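Local coordinates for protein peroxiredoxin (Akkermansia muciniphila, PDB 6KHX) that probably reduces hydrogen peroxide and related hydroperoxides with reactive cysteine thiols, as a typical 2-Cys peroxiredoxin assembled from ten subunits, at residues E58-F63 and G96-I101; D64-A69 and R168-L173; Q174-E177 and E181-P184. All blocks are in the same frame, centred on the assembly; numbering follows the deposited sequence.

Interaction 1 of 3, residues E58-F63 and G96-I101; sequences EALGEF and GVSYPI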
ATOM      1  N   GLU B  58       2.393  43.152  36.610  1.00 46.12           N
ATOM      2  CA  GLU B  58       3.156  44.125  37.390  1.00 48.24           C
ATOM      3  C   GLU B  58       4.398  44.593  36.645  1.00 51.15           C
ATOM      4  O   GLU B  58       4.822  45.745  36.807  1.00 49.85           O
ATOM      5  CB  GLU B  58       3.576  43.532  38.743  1.00 51.43           C
ATOM      6  CG  GLU B  58       2.482  42.853  39.574  1.00 50.32           C
ATOM      7  CD  GLU B  58       1.466  43.814  40.176  1.00 67.12           C
ATOM      8  OE1 GLU B  58       1.348  44.962  39.699  1.00 71.97           O
ATOM      9  OE2 GLU B  58       0.777  43.415  41.142  1.00 73.81           O
ATOM     10  N   ALA B  59       4.998  43.717  35.844  1.00 49.70           N
ATOM     11  CA  ALA B  59       6.191  44.029  35.073  1.00 46.24           C
ATOM     12  C   ALA B  59       5.870  44.514  33.662  1.00 43.02           C
ATOM     13  O   ALA B  59       6.773  44.588  32.824  1.00 45.96           O
ATOM     14  CB  ALA B  59       7.108  42.803  35.011  1.00 39.86           C
ATOM     15  N   LEU B  60       4.607  44.839  33.379  1.00 40.78           N
ATOM     16  CA  LEU B  60       4.229  45.163  32.010  1.00 45.48           C
ATOM     17  C   LEU B  60       5.003  46.365  31.484  1.00 46.77           C
ATOM     18  O   LEU B  60       5.329  46.416  30.293  1.00 50.75           O
ATOM     19  CB  LEU B  60       2.726  45.419  31.921  1.00 43.83           C
ATOM     20  CG  LEU B  60       2.133  45.371  30.513  1.00 42.24           C
ATOM     21  CD1 LEU B  60       2.553  44.094  29.802  1.00 44.79           C
ATOM     22  CD2 LEU B  60       0.619  45.499  30.556  1.00 45.86           C
ATOM     23  N   GLY B  61       5.322  47.327  32.351  1.00 47.04           N
ATOM     24  CA  GLY B  61       6.072  48.487  31.903  1.00 42.85           C
ATOM     25  C   GLY B  61       7.472  48.131  31.441  1.00 45.41           C
ATOM     26  O   GLY B  61       7.977  48.695  30.465  1.00 49.16           O
ATOM     27  N   GLU B  62       8.112  47.179  32.125  1.00 44.41           N
ATOM     28  CA  GLU B  62       9.449  46.747  31.728  1.00 47.27           C
ATOM     29  C   GLU B  62       9.453  46.141  30.328  1.00 48.09           C
ATOM     30  O   GLU B  62      10.421  46.313  29.575  1.00 41.96           O
ATOM     31  CB  GLU B  62       9.991  45.735  32.740  1.00 45.76           C
ATOM     32  CG  GLU B  62      10.235  46.316  34.119  1.00 50.66           C
ATOM     33  CD  GLU B  62      11.234  47.458  34.106  1.00 62.96           C
ATOM     34  OE1 GLU B  62      12.343  47.285  33.547  1.00 58.23           O
ATOM     35  OE2 GLU B  62      10.892  48.541  34.635  1.00 62.44           O
ATOM     36  N   PHE B  63       8.377  45.443  29.954  1.00 46.26           N
ATOM     37  CA  PHE B  63       8.299  44.898  28.603  1.00 45.39           C
ATOM     38  C   PHE B  63       7.895  45.963  27.592  1.00 46.84           C
ATOM     39  O   PHE B  63       8.404  45.967  26.466  1.00 46.69           O
ATOM     40  CB  PHE B  63       7.337  43.712  28.567  1.00 40.64           C
ATOM     41  CG  PHE B  63       7.833  42.511  29.321  1.00 37.49           C
ATOM     42  CD1 PHE B  63       8.803  41.686  28.771  1.00 34.70           C
ATOM     43  CD2 PHE B  63       7.345  42.213  30.581  1.00 38.69           C
ATOM     44  CE1 PHE B  63       9.272  40.580  29.461  1.00 31.20           C
ATOM     45  CE2 PHE B  63       7.811  41.108  31.278  1.00 36.13           C
ATOM     46  CZ  PHE B  63       8.774  40.291  30.713  1.00 34.75           C
ATOM     47  N   GLY B  96      -7.248  43.062  37.170  1.00 43.05           N
ATOM     48  CA  GLY B  96      -6.219  44.007  36.797  1.00 40.25           C
ATOM     49  C   GLY B  96      -5.247  43.541  35.734  1.00 46.48           C
ATOM     50  O   GLY B  96      -4.419  44.345  35.285  1.00 49.69           O
ATOM     51  N   VAL B  97      -5.304  42.275  35.325  1.00 47.23           N
ATOM     52  CA  VAL B  97      -4.486  41.806  34.210  1.00 44.24           C
ATOM     53  C   VAL B  97      -5.074  42.349  32.913  1.00 43.17           C
ATOM     54  O   VAL B  97      -6.240  42.097  32.592  1.00 42.11           O
ATOM     55  CB  VAL B  97      -4.399  40.275  34.195  1.00 43.03           C
ATOM     56  CG1 VAL B  97      -3.730  39.796  32.918  1.00 41.76           C
ATOM     57  CG2 VAL B  97      -3.636  39.784  35.419  1.00 43.02           C
ATOM     58  N   SER B  98      -4.282  43.140  32.182  1.00 45.36           N
ATOM     59  CA  SER B  98      -4.786  43.895  31.043  1.00 42.76           C
ATOM     60  C   SER B  98      -4.225  43.465  29.693  1.00 41.03           C
ATOM     61  O   SER B  98      -4.811  43.824  28.667  1.00 43.57           O
ATOM     62  CB  SER B  98      -4.489  45.389  31.228  1.00 41.73           C
ATOM     63  OG  SER B  98      -3.091  45.609  31.319  1.00 44.45           O
ATOM     64  N   TYR B  99      -3.107  42.739  29.658  1.00 36.09           N
ATOM     65  CA  TYR B  99      -2.542  42.278  28.398  1.00 41.22           C
ATOM     66  C   TYR B  99      -3.392  41.139  27.829  1.00 44.02           C
ATOM     67  O   TYR B  99      -4.239  40.573  28.527  1.00 38.70           O
ATOM     68  CB  TYR B  99      -1.085  41.855  28.597  1.00 40.18           C
ATOM     69  CG  TYR B  99      -0.879  40.795  29.643  1.00 41.65           C
ATOM     70  CD1 TYR B  99      -1.014  39.449  29.327  1.00 39.13           C
ATOM     71  CD2 TYR B  99      -0.536  41.135  30.944  1.00 41.29           C
ATOM     72  CE1 TYR B  99      -0.824  38.473  30.280  1.00 42.33           C
ATOM     73  CE2 TYR B  99      -0.340  40.166  31.904  1.00 40.80           C
ATOM     74  CZ  TYR B  99      -0.489  38.839  31.568  1.00 44.43           C
ATOM     75  OH  TYR B  99      -0.299  37.874  32.521  1.00 45.78           O
ATOM     76  N   PRO B 100      -3.200  40.783  26.554  1.00 40.51           N
ATOM     77  CA  PRO B 100      -4.066  39.762  25.942  1.00 42.81           C
ATOM     78  C   PRO B 100      -3.873  38.392  26.577  1.00 35.93           C
ATOM     79  O   PRO B 100      -2.744  37.939  26.785  1.00 33.14           O
ATOM     80  CB  PRO B 100      -3.635  39.759  24.471  1.00 37.93           C
ATOM     81  CG  PRO B 100      -2.970  41.072  24.259  1.00 39.51           C
ATOM     82  CD  PRO B 100      -2.293  41.380  25.560  1.00 39.35           C
ATOM     83  N   ILE B 101      -4.990  37.742  26.889  1.00 33.15           N
ATOM     84  CA  ILE B 101      -5.010  36.355  27.340  1.00 37.05           C
ATOM     85  C   ILE B 101      -5.794  35.564  26.304  1.00 36.95           C
ATOM     86  O   ILE B 101      -7.019  35.709  26.201  1.00 32.78           O
ATOM     87  CB  ILE B 101      -5.622  36.200  28.735  1.00 35.36           C
ATOM     88  CG1 ILE B 101      -4.989  37.212  29.701  1.00 39.11           C
ATOM     89  CG2 ILE B 101      -5.446  34.764  29.213  1.00 33.05           C
ATOM     90  CD1 ILE B 101      -5.611  37.229  31.088  1.00 35.50           C
TER
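L60, at the start of helix 60-65, lies beside the irregular run that carries S98 and Y99, and the two backbones stay well separated, with the CA of L60 8.2 Å from the CA of Y99. One leucine side chain bridges that distance. CG of L60 sits anti to its backbone N (chi1 -163°), which sends the isobutyl group across to the other segment, where its two methyls part company. CD2 goes to the serine and ends 3.8 Å from OG of S98, a van der Waals touch; the hydroxyl itself is hydrogen-bonded to a residue next to the segments. CD1 goes to the tyrosine and reaches its near side obliquely, 4.4 Å from CD2 of Y99. The tyrosine ring is held at several points. V97, its neighbour but one in the chain, lays CG1 3.5 Å above the plane of the Y99 ring, displaced toward the rim; the phenol OH is hydrogen-bonded to the carbonyl of L53 in helix 48-58; and V70 of strand 68-74 touches both Y99 and L60. S98 is tied to the same helix through its backbone N, which bonds to Q57 OE1. The leucine therefore packs against a surface that two hydrogen bonds help fix to helix 48-58. A59 separates helices 48-58 and 60-65, and the first turn after it has weak backbone bonds, such as E62 N to A59 O at 3.0 Å. The contact packs the second of these helices on the loop leading into strand 101-103. Together the two helices connect the neighbouring parallel strands 35-40 and 68-74, making a beta-alpha-beta crossover of the thioredoxin fold.

Interaction 2 of 3, residues D64-A69 and R168-L173; sequences DKRDVA and RVVDAL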
ATOM      1  N   ASP B  64       7.004  46.883  27.981  1.00 43.25           N
ATOM      2  CA  ASP B  64       6.646  47.987  27.091  1.00 49.12           C
ATOM      3  C   ASP B  64       7.875  48.799  26.700  1.00 50.44           C
ATOM      4  O   ASP B  64       8.032  49.170  25.531  1.00 44.38           O
ATOM      5  CB  ASP B  64       5.593  48.893  27.739  1.00 52.73           C
ATOM      6  CG  ASP B  64       4.244  48.209  27.903  1.00 63.64           C
ATOM      7  OD1 ASP B  64       3.928  47.303  27.101  1.00 78.13           O
ATOM      8  OD2 ASP B  64       3.492  48.578  28.831  1.00 62.71           O
ATOM      9  N   LYS B  65       8.754  49.094  27.668  1.00 47.32           N
ATOM     10  CA  LYS B  65       9.961  49.851  27.346  1.00 47.13           C
ATOM     11  C   LYS B  65      10.821  49.134  26.315  1.00 47.46           C
ATOM     12  O   LYS B  65      11.552  49.783  25.558  1.00 44.46           O
ATOM     13  CB  LYS B  65      10.789  50.120  28.605  1.00 49.00           C
ATOM     14  CG  LYS B  65      10.083  50.928  29.675  1.00 53.48           C
ATOM     15  CD  LYS B  65      11.038  51.320  30.799  1.00 54.02           C
ATOM     16  CE  LYS B  65      11.852  50.144  31.301  1.00 58.32           C
ATOM     17  NZ  LYS B  65      12.719  50.552  32.441  1.00 59.15           N
ATOM     18  N   ARG B  66      10.748  47.805  26.260  1.00 46.33           N
ATOM     19  CA  ARG B  66      11.558  47.020  25.340  1.00 39.21           C
ATOM     20  C   ARG B  66      10.808  46.592  24.081  1.00 39.70           C
ATOM     21  O   ARG B  66      11.286  45.704  23.363  1.00 34.25           O
ATOM     22  CB  ARG B  66      12.130  45.804  26.062  1.00 36.63           C
ATOM     23  CG  ARG B  66      13.375  46.113  26.870  1.00 37.61           C
ATOM     24  CD  ARG B  66      13.648  45.023  27.875  1.00 35.85           C
ATOM     25  NE  ARG B  66      13.221  45.433  29.203  1.00 42.49           N
ATOM     26  CZ  ARG B  66      14.046  45.637  30.222  1.00 40.78           C
ATOM     27  NH1 ARG B  66      15.350  45.440  30.076  1.00 38.47           N
ATOM     28  NH2 ARG B  66      13.558  46.022  31.395  1.00 41.82           N
ATOM     29  N   ASP B  67       9.648  47.190  23.800  1.00 40.40           N
ATOM     30  CA  ASP B  67       8.882  46.888  22.588  1.00 41.80           C
ATOM     31  C   ASP B  67       8.490  45.414  22.541  1.00 41.70           C
ATOM     32  O   ASP B  67       8.541  44.765  21.491  1.00 36.34           O
ATOM     33  CB  ASP B  67       9.639  47.292  21.323  1.00 45.12           C
ATOM     34  CG  ASP B  67       9.243  48.662  20.827  1.00 54.14           C
ATOM     35  OD1 ASP B  67       8.445  49.331  21.521  1.00 56.99           O
ATOM     36  OD2 ASP B  67       9.722  49.065  19.745  1.00 72.57           O
ATOM     37  N   VAL B  68       8.109  44.880  23.697  1.00 39.18           N
ATOM     38  CA  VAL B  68       7.731  43.484  23.845  1.00 33.64           C
ATOM     39  C   VAL B  68       6.270  43.460  24.249  1.00 30.26           C
ATOM     40  O   VAL B  68       5.877  44.114  25.221  1.00 31.86           O
ATOM     41  CB  VAL B  68       8.598  42.754  24.881  1.00 34.66           C
ATOM     42  CG1 VAL B  68       8.069  41.350  25.101  1.00 33.46           C
ATOM     43  CG2 VAL B  68      10.049  42.721  24.434  1.00 31.82           C
ATOM     44  N   ALA B  69       5.461  42.753  23.475  1.00 33.65           N
ATOM     45  CA  ALA B  69       4.081  42.492  23.827  1.00 29.32           C
ATOM     46  C   ALA B  69       4.032  41.209  24.640  1.00 32.08           C
ATOM     47  O   ALA B  69       4.635  40.202  24.253  1.00 36.94           O
ATOM     48  CB  ALA B  69       3.225  42.367  22.569  1.00 22.37           C
ATOM     49  N   ARG B 168      15.867  39.126  30.884  1.00 33.47           N
ATOM     50  CA  ARG B 168      17.282  38.970  30.561  1.00 32.48           C
ATOM     51  C   ARG B 168      17.461  38.438  29.149  1.00 34.08           C
ATOM     52  O   ARG B 168      18.323  38.914  28.401  1.00 34.14           O
ATOM     53  CB  ARG B 168      17.955  38.032  31.562  1.00 30.26           C
ATOM     54  CG  ARG B 168      19.467  38.021  31.467  1.00 34.49           C
ATOM     55  CD  ARG B 168      20.077  36.874  32.248  1.00 34.40           C
ATOM     56  NE  ARG B 168      19.930  35.599  31.554  1.00 38.14           N
ATOM     57  CZ  ARG B 168      20.792  35.141  30.649  1.00 36.05           C
ATOM     58  NH1 ARG B 168      21.863  35.857  30.338  1.00 38.08           N
ATOM     59  NH2 ARG B 168      20.592  33.968  30.057  1.00 29.95           N
ATOM     60  N   VAL B 169      16.652  37.447  28.766  1.00 31.43           N
ATOM     61  CA  VAL B 169      16.746  36.899  27.419  1.00 31.76           C
ATOM     62  C   VAL B 169      16.319  37.940  26.387  1.00 33.00           C
ATOM     63  O   VAL B 169      16.909  38.033  25.303  1.00 29.07           O
ATOM     64  CB  VAL B 169      15.916  35.604  27.312  1.00 34.77           C
ATOM     65  CG1 VAL B 169      15.986  35.054  25.912  1.00 33.23           C
ATOM     66  CG2 VAL B 169      16.438  34.565  28.287  1.00 38.31           C
ATOM     67  N   VAL B 170      15.304  38.748  26.707  1.00 29.56           N
ATOM     68  CA  VAL B 170      14.920  39.834  25.809  1.00 28.11           C
ATOM     69  C   VAL B 170      16.090  40.786  25.594  1.00 34.27           C
ATOM     70  O   VAL B 170      16.407  41.165  24.459  1.00 40.40           O
ATOM     71  CB  VAL B 170      13.690  40.579  26.355  1.00 31.19           C
ATOM     72  CG1 VAL B 170      13.494  41.890  25.603  1.00 28.23           C
ATOM     73  CG2 VAL B 170      12.449  39.710  26.242  1.00 32.79           C
ATOM     74  N   ASP B 171      16.746  41.188  26.686  1.00 33.67           N
ATOM     75  CA  ASP B 171      17.875  42.106  26.570  1.00 34.80           C
ATOM     76  C   ASP B 171      19.003  41.485  25.763  1.00 35.31           C
ATOM     77  O   ASP B 171      19.650  42.170  24.966  1.00 39.50           O
ATOM     78  CB  ASP B 171      18.363  42.540  27.954  1.00 29.93           C
ATOM     79  CG  ASP B 171      17.426  43.537  28.618  1.00 39.76           C
ATOM     80  OD1 ASP B 171      16.678  44.235  27.891  1.00 41.82           O
ATOM     81  OD2 ASP B 171      17.440  43.635  29.864  1.00 44.23           O
ATOM     82  N   ALA B 172      19.253  40.188  25.946  1.00 29.96           N
ATOM     83  CA  ALA B 172      20.305  39.539  25.170  1.00 32.31           C
ATOM     84  C   ALA B 172      19.963  39.518  23.681  1.00 35.61           C
ATOM     85  O   ALA B 172      20.818  39.816  22.835  1.00 36.99           O
ATOM     86  CB  ALA B 172      20.546  38.123  25.690  1.00 24.25           C
ATOM     87  N   LEU B 173      18.719  39.174  23.339  1.00 31.07           N
ATOM     88  CA  LEU B 173      18.329  39.155  21.932  1.00 34.89           C
ATOM     89  C   LEU B 173      18.473  40.539  21.312  1.00 37.25           C
ATOM     90  O   LEU B 173      19.027  40.687  20.215  1.00 33.43           O
ATOM     91  CB  LEU B 173      16.895  38.650  21.777  1.00 32.11           C
ATOM     92  CG  LEU B 173      16.359  38.812  20.347  1.00 32.18           C
ATOM     93  CD1 LEU B 173      17.160  37.951  19.395  1.00 26.09           C
ATOM     94  CD2 LEU B 173      14.870  38.501  20.231  1.00 34.23           C
TER
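A single nitrogen of R66 faces both oxygens of the D171 carboxylate: NH1 of R66 is 2.8 Å from OD1 of D171, and OD2 of D171 is equally 2.8 Å from that NH1. The two approaches differ in kind. The bond to OD1 is fairly straight, 163° at the hydrogen, uses the syn lone pair of that oxygen and lies almost in the guanidinium plane, whereas OD2 comes in obliquely and completes the salt bridge. Guanidinium and carboxylate planes are turned 40° from each other, so this is no flat, two-nitrogen pairing. A bend in the arginine chain at chi3 (-102°) swings its head to this position, and NH2 of the same group forms a second salt bridge, to OE1 of E62 one turn back. Below the charges the contact is aliphatic. CD of R66 lies 3.9 Å from CG1 of V170, and that same methyl meets V68 tip to tip, with V68 CG2 3.7 Å from V170 CG1. V170 also packs on I37 and L142, and V68 on Y35 and I37, so helix 163-179 here beds down on the central sheet. The backbone turns sharply between R66 and V68: D67, at positive phi, is the C-prime residue of a Schellman motif that ends helix 60-65, with D67 N 3.1 Å from D64 O and V68 N returning to F63 O. With the aspartate buried and the arginine gripped by two carboxylates, the cation probably stays protonated and D171 ionised, a charge pair that ties the end of one helix to the middle of another above a hydrophobic floor.

Interaction 3 of 3, residues Q174-E177 and E181-P184; sequences QHFE and EVCP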
ATOM      1  N   GLN B 174      17.992  41.569  22.014  1.00 34.73           N
ATOM      2  CA  GLN B 174      18.059  42.922  21.475  1.00 33.67           C
ATOM      3  C   GLN B 174      19.501  43.403  21.364  1.00 37.31           C
ATOM      4  O   GLN B 174      19.859  44.094  20.402  1.00 38.30           O
ATOM      5  CB  GLN B 174      17.228  43.871  22.339  1.00 32.21           C
ATOM      6  CG  GLN B 174      15.727  43.674  22.164  1.00 32.15           C
ATOM      7  CD  GLN B 174      14.901  44.520  23.112  1.00 34.55           C
ATOM      8  OE1 GLN B 174      15.436  45.166  24.014  1.00 43.94           O
ATOM      9  NE2 GLN B 174      13.587  44.530  22.905  1.00 33.60           N
ATOM     10  N   HIS B 175      20.352  43.034  22.322  1.00 34.12           N
ATOM     11  CA  HIS B 175      21.757  43.409  22.229  1.00 35.79           C
ATOM     12  C   HIS B 175      22.423  42.764  21.024  1.00 37.92           C
ATOM     13  O   HIS B 175      23.166  43.426  20.288  1.00 40.07           O
ATOM     14  CB  HIS B 175      22.498  43.030  23.509  1.00 36.96           C
ATOM     15  CG  HIS B 175      23.920  43.488  23.524  1.00 36.88           C
ATOM     16  ND1 HIS B 175      24.311  44.671  24.114  1.00 37.76           N
ATOM     17  CD2 HIS B 175      25.042  42.937  23.006  1.00 39.99           C
ATOM     18  CE1 HIS B 175      25.614  44.824  23.965  1.00 43.76           C
ATOM     19  NE2 HIS B 175      26.082  43.786  23.295  1.00 39.73           N
ATOM     20  N   PHE B 176      22.170  41.471  20.798  1.00 40.58           N
ATOM     21  CA  PHE B 176      22.758  40.823  19.630  1.00 37.73           C
ATOM     22  C   PHE B 176      22.237  41.450  18.343  1.00 34.80           C
ATOM     23  O   PHE B 176      22.984  41.611  17.371  1.00 36.68           O
ATOM     24  CB  PHE B 176      22.470  39.320  19.642  1.00 34.37           C
ATOM     25  CG  PHE B 176      22.881  38.623  18.374  1.00 28.16           C
ATOM     26  CD1 PHE B 176      24.214  38.352  18.122  1.00 28.25           C
ATOM     27  CD2 PHE B 176      21.939  38.257  17.429  1.00 27.66           C
ATOM     28  CE1 PHE B 176      24.601  37.718  16.955  1.00 28.45           C
ATOM     29  CE2 PHE B 176      22.320  37.621  16.253  1.00 24.30           C
ATOM     30  CZ  PHE B 176      23.653  37.354  16.018  1.00 24.62           C
ATOM     31  N   GLU B 177      20.955  41.813  18.320  1.00 34.88           N
ATOM     32  CA  GLU B 177      20.394  42.438  17.130  1.00 34.81           C
ATOM     33  C   GLU B 177      21.022  43.801  16.864  1.00 41.29           C
ATOM     34  O   GLU B 177      21.299  44.144  15.709  1.00 40.76           O
ATOM     35  CB  GLU B 177      18.879  42.553  17.270  1.00 35.15           C
ATOM     36  CG  GLU B 177      18.164  41.224  17.121  1.00 32.47           C
ATOM     37  CD  GLU B 177      16.679  41.356  17.340  1.00 36.96           C
ATOM     38  OE1 GLU B 177      16.274  42.293  18.056  1.00 36.09           O
ATOM     39  OE2 GLU B 177      15.918  40.544  16.774  1.00 38.54           O
ATOM     40  N   GLU B 181      27.006  41.519  18.768  1.00 39.19           N
ATOM     41  CA  GLU B 181      27.794  40.831  19.778  1.00 40.71           C
ATOM     42  C   GLU B 181      26.978  39.694  20.380  1.00 38.75           C
ATOM     43  O   GLU B 181      25.800  39.872  20.706  1.00 36.57           O
ATOM     44  CB  GLU B 181      28.215  41.810  20.876  1.00 45.13           C
ATOM     45  CG  GLU B 181      29.133  42.933  20.414  1.00 45.02           C
ATOM     46  CD  GLU B 181      29.404  43.959  21.506  1.00 46.10           C
ATOM     47  OE1 GLU B 181      28.605  44.044  22.462  1.00 45.01           O
ATOM     48  OE2 GLU B 181      30.418  44.680  21.412  1.00 59.73           O
ATOM     49  N   VAL B 182      27.596  38.529  20.523  1.00 34.70           N
ATOM     50  CA  VAL B 182      26.910  37.416  21.168  1.00 37.44           C
ATOM     51  C   VAL B 182      27.013  37.592  22.678  1.00 37.60           C
ATOM     52  O   VAL B 182      27.992  38.139  23.199  1.00 37.39           O
ATOM     53  CB  VAL B 182      27.482  36.063  20.694  1.00 32.83           C
ATOM     54  CG1 VAL B 182      27.246  35.898  19.206  1.00 37.09           C
ATOM     55  CG2 VAL B 182      28.963  35.954  21.003  1.00 33.43           C
ATOM     56  N   CYS B 183      25.986  37.136  23.394  1.00 35.21           N
ATOM     57  CA  CYS B 183      25.900  37.370  24.830  1.00 37.36           C
ATOM     58  C   CYS B 183      26.370  36.142  25.588  1.00 40.26           C
ATOM     59  O   CYS B 183      25.783  35.060  25.423  1.00 42.19           O
ATOM     60  CB  CYS B 183      24.474  37.730  25.224  1.00 36.85           C
ATOM     61  SG  CYS B 183      23.921  39.276  24.466  1.00 41.53           S
ATOM     62  N   PRO B 184      27.402  36.252  26.418  1.00 40.80           N
ATOM     63  CA  PRO B 184      27.941  35.084  27.118  1.00 39.68           C
ATOM     64  C   PRO B 184      27.040  34.681  28.280  1.00 41.36           C
ATOM     65  O   PRO B 184      26.016  35.310  28.564  1.00 37.61           O
ATOM     66  CB  PRO B 184      29.300  35.577  27.616  1.00 38.62           C
ATOM     67  CG  PRO B 184      29.099  37.032  27.809  1.00 42.44           C
ATOM     68  CD  PRO B 184      28.148  37.480  26.739  1.00 43.78           C
TER
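The H175 imidazole receives the E181 carboxylate at its edge, with OE1 close to the ring plane, while the sulfur of C183 stands obliquely to it, 4.9 Å from the centroid of the H175 ring. The F176 ring likewise has the E181 carbonyl oxygen at its edge, and V182 approaches it obliquely, CG1 lying 3.9 Å from CE1 of F176 as the two side chains run side by side. NE2 of H175 donates to OE1 of E181 at 2.7 Å, the bond bent modestly to 157° and meeting the anti side of the carboxylate; the two planes are 32° apart. With its ring swung to the far side from the backbone N (chi1 -175°), H175 reaches over to 181-184, and an extended glutamate chain brings OE1 to it. Separately, the CA of F176 makes a CA-H...O contact with E181 O at 3.4 Å. Y179 and W187 also meet the imidazole. A leucine in place of H175 would probably leave the E181 carboxylate without its N-H partner and would lose the oblique sulfur-aromatic contact with C183. V182, C183 and P184 form a VCP sequence, consistent with C183 being the resolving cysteine, as in typical 2-Cys peroxiredoxins, and V182 packs on V48 of the second subunit. The N-H...O bond and the F176 contact thus fasten the segment after helix 163-179 back onto the last turns of that helix, right next to C183.

Along the chain interactions 1 and 2 interlock, their segments alternating, whereas interaction 3 opens only after both have closed. Interactions 1 and 2 share helix 60-65; their centres lie about 13 Å apart, and the contacts meet where F63 O approaches V68 N (3.0 Å). Interactions 2 and 3 share helix 163-179, with centres about 12 Å apart, and join through R66 O and Q174 NE2. Interactions 1 and 3 are about 25 Å apart, centre to centre, without touching. The three thus run from the thioredoxin-like core, across the helix packed on its sheet, out to the C-terminal region, where 2 and 3 both reach the second subunit, probably the partner of the 2-Cys dimer.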